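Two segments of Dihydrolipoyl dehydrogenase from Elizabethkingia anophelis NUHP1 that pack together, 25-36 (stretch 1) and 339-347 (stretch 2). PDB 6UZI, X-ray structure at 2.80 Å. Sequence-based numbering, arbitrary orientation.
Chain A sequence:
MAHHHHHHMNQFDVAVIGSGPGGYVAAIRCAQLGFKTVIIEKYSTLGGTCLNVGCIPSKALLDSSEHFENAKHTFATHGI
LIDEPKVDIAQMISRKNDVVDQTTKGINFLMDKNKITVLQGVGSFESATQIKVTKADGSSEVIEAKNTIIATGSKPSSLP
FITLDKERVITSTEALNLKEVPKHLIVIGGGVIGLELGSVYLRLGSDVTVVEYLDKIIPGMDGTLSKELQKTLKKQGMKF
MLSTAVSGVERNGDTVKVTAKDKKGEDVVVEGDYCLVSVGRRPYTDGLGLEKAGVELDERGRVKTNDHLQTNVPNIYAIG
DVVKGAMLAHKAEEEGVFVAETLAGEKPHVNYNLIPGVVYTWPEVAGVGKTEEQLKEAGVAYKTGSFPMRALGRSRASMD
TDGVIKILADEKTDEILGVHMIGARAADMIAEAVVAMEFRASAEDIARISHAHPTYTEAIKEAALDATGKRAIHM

Stretch 1 25-36: VAAIRCAQLGFK
Stretch 2 339-347: VAETLAGEK

How do the two backbones lie against each other? Residues 25-32 and 339-343 are the last turns of two helices that run in nearly the same direction, their axes 27° apart (signed angle -27°) and 8.7 Å at closest approach. The register is set by the CA atoms of Cys-30 and Ala-340, 5.1 Å apart, and of Leu-33 and Ala-344, 6.7 Å apart. About 400 Å² is buried, both sides summed.

What allows so close an approach at the start of stretch 2? Val-339 turns sideways and makes no contact, but Ala-340 points toward stretch 1 and has the largest covered area of the stretch. Ala-340 CB lies 3.5 Å from Arg-29 CG, 3.6 Å from Cys-30 SG, 4.0 Å from Leu-33 CD1 and 4.0 Å from Ala-26 O. A lone methyl suits this crowded place. Cys-30, itself sideways with chi1 m (-78°), fits its compact sulfur beside that methyl.

How is charge accommodated in this buried setting? Glu-341 leaves its backbone sideways, yet its extended chain (m, t, chi3 11°) brings the carboxylate to Arg-29, which points toward stretch 2 with chi angles t, p, t and 106°. A salt bridge results: Arg-29 NE donates to Glu-341 OE2 at 3.0 Å, and Arg-29 NH2 donates to Glu-341 OE2 at 3.1 Å. The oxygen sits at the guanidinium edge, near its plane, where the N-H groups can reach it. Glu-341 OE1 is bonded elsewhere in the structure, and Arg-29 NH1 makes a weak bond to Gln-32 OE1 at 3.1 Å. Thr-342 points away.

Which residues close the C-terminal end? Leu-343 (m, t) points toward stretch 1, giving apolar surface to Phe-35 and Cys-30: its CB is 3.8 Å from Phe-35 CZ, and Leu-343 CD1 is 4.3 Å from Cys-30 SG. The flat Phe-35 ring (chi1 -68°, chi2 -64°) turns its edge to the backbone, CZ lying 3.5 Å from Leu-343 O. Ala-344 CB, a small methyl, packs 3.8 Å from Leu-33 CD1; Leu-33 is m, t, and its CD1 also lies 3.3 Å from Ala-340 O.

How does the backbone leave each helix? Both ends use Schellman motifs, at Gly-345 (phi/psi 90/4) and Gly-34 (105/7), where a CB would jam against the preceding carbonyl. Glu-346 N bonds to Glu-341 O at 3.1 Å, just as Phe-35 N bonds to Cys-30 O at 3.0 Å. Glu-346 (m, t, chi3 17°) points toward stretch 1, placing OE2 4.1 Å from Leu-33 CD2; Lys-347, modelled only to CB, makes no contact.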

# COMPACT_ATOMS: atom_id res chain seq x y z
N VAL A 25 0.73 22.96 -9.70
CA VAL A 25 -0.63 22.49 -9.52
C VAL A 25 -1.59 23.68 -9.42
O VAL A 25 -2.65 23.68 -10.05
CB VAL A 25 -0.73 21.58 -8.28
CG1 VAL A 25 -2.18 21.38 -7.87
CG2 VAL A 25 -0.08 20.23 -8.59
N ALA A 26 -1.19 24.73 -8.71
CA ALA A 26 -2.00 25.95 -8.66
C ALA A 26 -2.22 26.51 -10.06
O ALA A 26 -3.33 26.95 -10.38
CB ALA A 26 -1.34 26.99 -7.77
N ALA A 27 -1.18 26.53 -10.89
CA ALA A 27 -1.32 27.05 -12.25
C ALA A 27 -2.32 26.23 -13.05
O ALA A 27 -3.19 26.80 -13.72
CB ALA A 27 0.04 27.08 -12.95
N ILE A 28 -2.24 24.90 -12.96
CA ILE A 28 -3.18 24.06 -13.70
C ILE A 28 -4.60 24.33 -13.25
O ILE A 28 -5.52 24.44 -14.07
CB ILE A 28 -2.81 22.57 -13.53
CG1 ILE A 28 -1.46 22.28 -14.20
CG2 ILE A 28 -3.89 21.68 -14.10
CD1 ILE A 28 -0.97 20.88 -13.96
N ARG A 29 -4.81 24.44 -11.94
CA ARG A 29 -6.14 24.70 -11.44
C ARG A 29 -6.63 26.09 -11.85
O ARG A 29 -7.83 26.26 -12.12
CB ARG A 29 -6.16 24.54 -9.92
CG ARG A 29 -7.55 24.47 -9.31
CD ARG A 29 -8.18 23.13 -9.57
NE ARG A 29 -9.57 23.12 -9.14
CZ ARG A 29 -10.61 23.16 -9.97
NH1 ARG A 29 -10.41 23.21 -11.28
NH2 ARG A 29 -11.84 23.15 -9.48
N CYS A 30 -5.73 27.07 -11.93
CA CYS A 30 -6.12 28.39 -12.44
C CYS A 30 -6.49 28.31 -13.92
O CYS A 30 -7.45 28.96 -14.36
CB CYS A 30 -5.00 29.40 -12.22
SG CYS A 30 -4.90 30.03 -10.53
N ALA A 31 -5.72 27.55 -14.69
CA ALA A 31 -6.06 27.37 -16.10
C ALA A 31 -7.38 26.61 -16.26
O ALA A 31 -8.17 26.92 -17.16
CB ALA A 31 -4.92 26.64 -16.81
N GLN A 32 -7.64 25.62 -15.40
CA GLN A 32 -8.90 24.88 -15.51
C GLN A 32 -10.10 25.76 -15.20
O GLN A 32 -11.19 25.53 -15.74
CB GLN A 32 -8.89 23.65 -14.59
CG GLN A 32 -7.90 22.57 -14.99
CD GLN A 32 -7.93 21.36 -14.05
OE1 GLN A 32 -8.47 21.43 -12.94
NE2 GLN A 32 -7.31 20.26 -14.47
N LEU A 33 -9.92 26.77 -14.35
CA LEU A 33 -11.02 27.65 -13.98
C LEU A 33 -11.19 28.82 -14.94
O LEU A 33 -12.11 29.62 -14.77
CB LEU A 33 -10.82 28.16 -12.54
CG LEU A 33 -10.92 27.04 -11.49
CD1 LEU A 33 -10.35 27.47 -10.15
CD2 LEU A 33 -12.36 26.59 -11.32
N GLY A 34 -10.33 28.94 -15.95
CA GLY A 34 -10.50 29.91 -17.01
C GLY A 34 -9.59 31.12 -16.97
O GLY A 34 -9.75 32.02 -17.80
N PHE A 35 -8.61 31.14 -16.07
CA PHE A 35 -7.72 32.29 -15.97
C PHE A 35 -6.62 32.19 -17.01
O PHE A 35 -6.13 31.10 -17.32
CB PHE A 35 -7.08 32.33 -14.58
CG PHE A 35 -8.03 32.63 -13.47
CD1 PHE A 35 -8.69 33.85 -13.41
CD2 PHE A 35 -8.27 31.69 -12.48
CE1 PHE A 35 -9.56 34.13 -12.38
CE2 PHE A 35 -9.14 31.97 -11.45
CZ PHE A 35 -9.79 33.19 -11.40
N LYS A 36 -6.23 33.35 -17.56
CA LYS A 36 -5.02 33.43 -18.36
C LYS A 36 -3.85 33.40 -17.38
O LYS A 36 -3.67 34.35 -16.61
CB LYS A 36 -4.99 34.69 -19.21
CG LYS A 36 -3.98 34.61 -20.35
CD LYS A 36 -3.41 35.98 -20.70
CE LYS A 36 -2.60 35.95 -21.98
NZ LYS A 36 -3.36 36.58 -23.11
N VAL A 339 -6.22 28.25 -3.45
CA VAL A 339 -6.16 29.64 -3.91
C VAL A 339 -6.85 29.79 -5.26
O VAL A 339 -7.64 30.73 -5.46
CB VAL A 339 -4.71 30.14 -3.95
CG1 VAL A 339 -4.64 31.48 -4.65
CG2 VAL A 339 -4.17 30.29 -2.53
N ALA A 340 -6.61 28.86 -6.18
CA ALA A 340 -7.22 28.95 -7.50
C ALA A 340 -8.74 28.96 -7.40
O ALA A 340 -9.41 29.79 -8.04
CB ALA A 340 -6.75 27.79 -8.39
N GLU A 341 -9.31 28.05 -6.61
CA GLU A 341 -10.76 28.02 -6.47
C GLU A 341 -11.27 29.25 -5.73
O GLU A 341 -12.34 29.77 -6.07
CB GLU A 341 -11.18 26.73 -5.75
CG GLU A 341 -11.02 25.51 -6.64
CD GLU A 341 -11.22 24.22 -5.90
OE1 GLU A 341 -11.68 24.26 -4.74
OE2 GLU A 341 -10.92 23.15 -6.47
N THR A 342 -10.49 29.76 -4.77
CA THR A 342 -10.85 31.01 -4.11
C THR A 342 -10.86 32.17 -5.10
O THR A 342 -11.78 33.00 -5.09
CB THR A 342 -9.88 31.28 -2.96
OG1 THR A 342 -10.19 30.42 -1.86
CG2 THR A 342 -9.95 32.75 -2.51
N LEU A 343 -9.86 32.23 -5.98
CA LEU A 343 -9.82 33.28 -6.99
C LEU A 343 -11.01 33.21 -7.93
O LEU A 343 -11.40 34.21 -8.52
CB LEU A 343 -8.53 33.18 -7.80
CG LEU A 343 -7.25 33.63 -7.10
CD1 LEU A 343 -6.04 33.32 -7.95
CD2 LEU A 343 -7.37 35.11 -6.84
N ALA A 344 -11.59 32.02 -8.07
CA ALA A 344 -12.73 31.82 -8.96
C ALA A 344 -14.07 32.10 -8.29
O ALA A 344 -15.11 31.87 -8.91
CB ALA A 344 -12.71 30.39 -9.51
N GLY A 345 -14.07 32.56 -7.04
CA GLY A 345 -15.29 32.88 -6.34
C GLY A 345 -15.91 31.75 -5.54
O GLY A 345 -17.01 31.92 -5.01
N GLU A 346 -15.24 30.60 -5.48
CA GLU A 346 -15.71 29.46 -4.70
C GLU A 346 -15.27 29.59 -3.24
O GLU A 346 -14.57 30.53 -2.85
CB GLU A 346 -15.21 28.16 -5.32
CG GLU A 346 -15.79 27.87 -6.69
CD GLU A 346 -15.20 26.63 -7.35
OE1 GLU A 346 -14.57 25.81 -6.65
OE2 GLU A 346 -15.39 26.46 -8.57
N LYS A 347 -15.74 28.65 -2.42
CA LYS A 347 -15.46 28.64 -0.99
C LYS A 347 -14.87 27.28 -0.59
O LYS A 347 -15.55 26.45 0.02
CB LYS A 347 -16.73 28.96 -0.19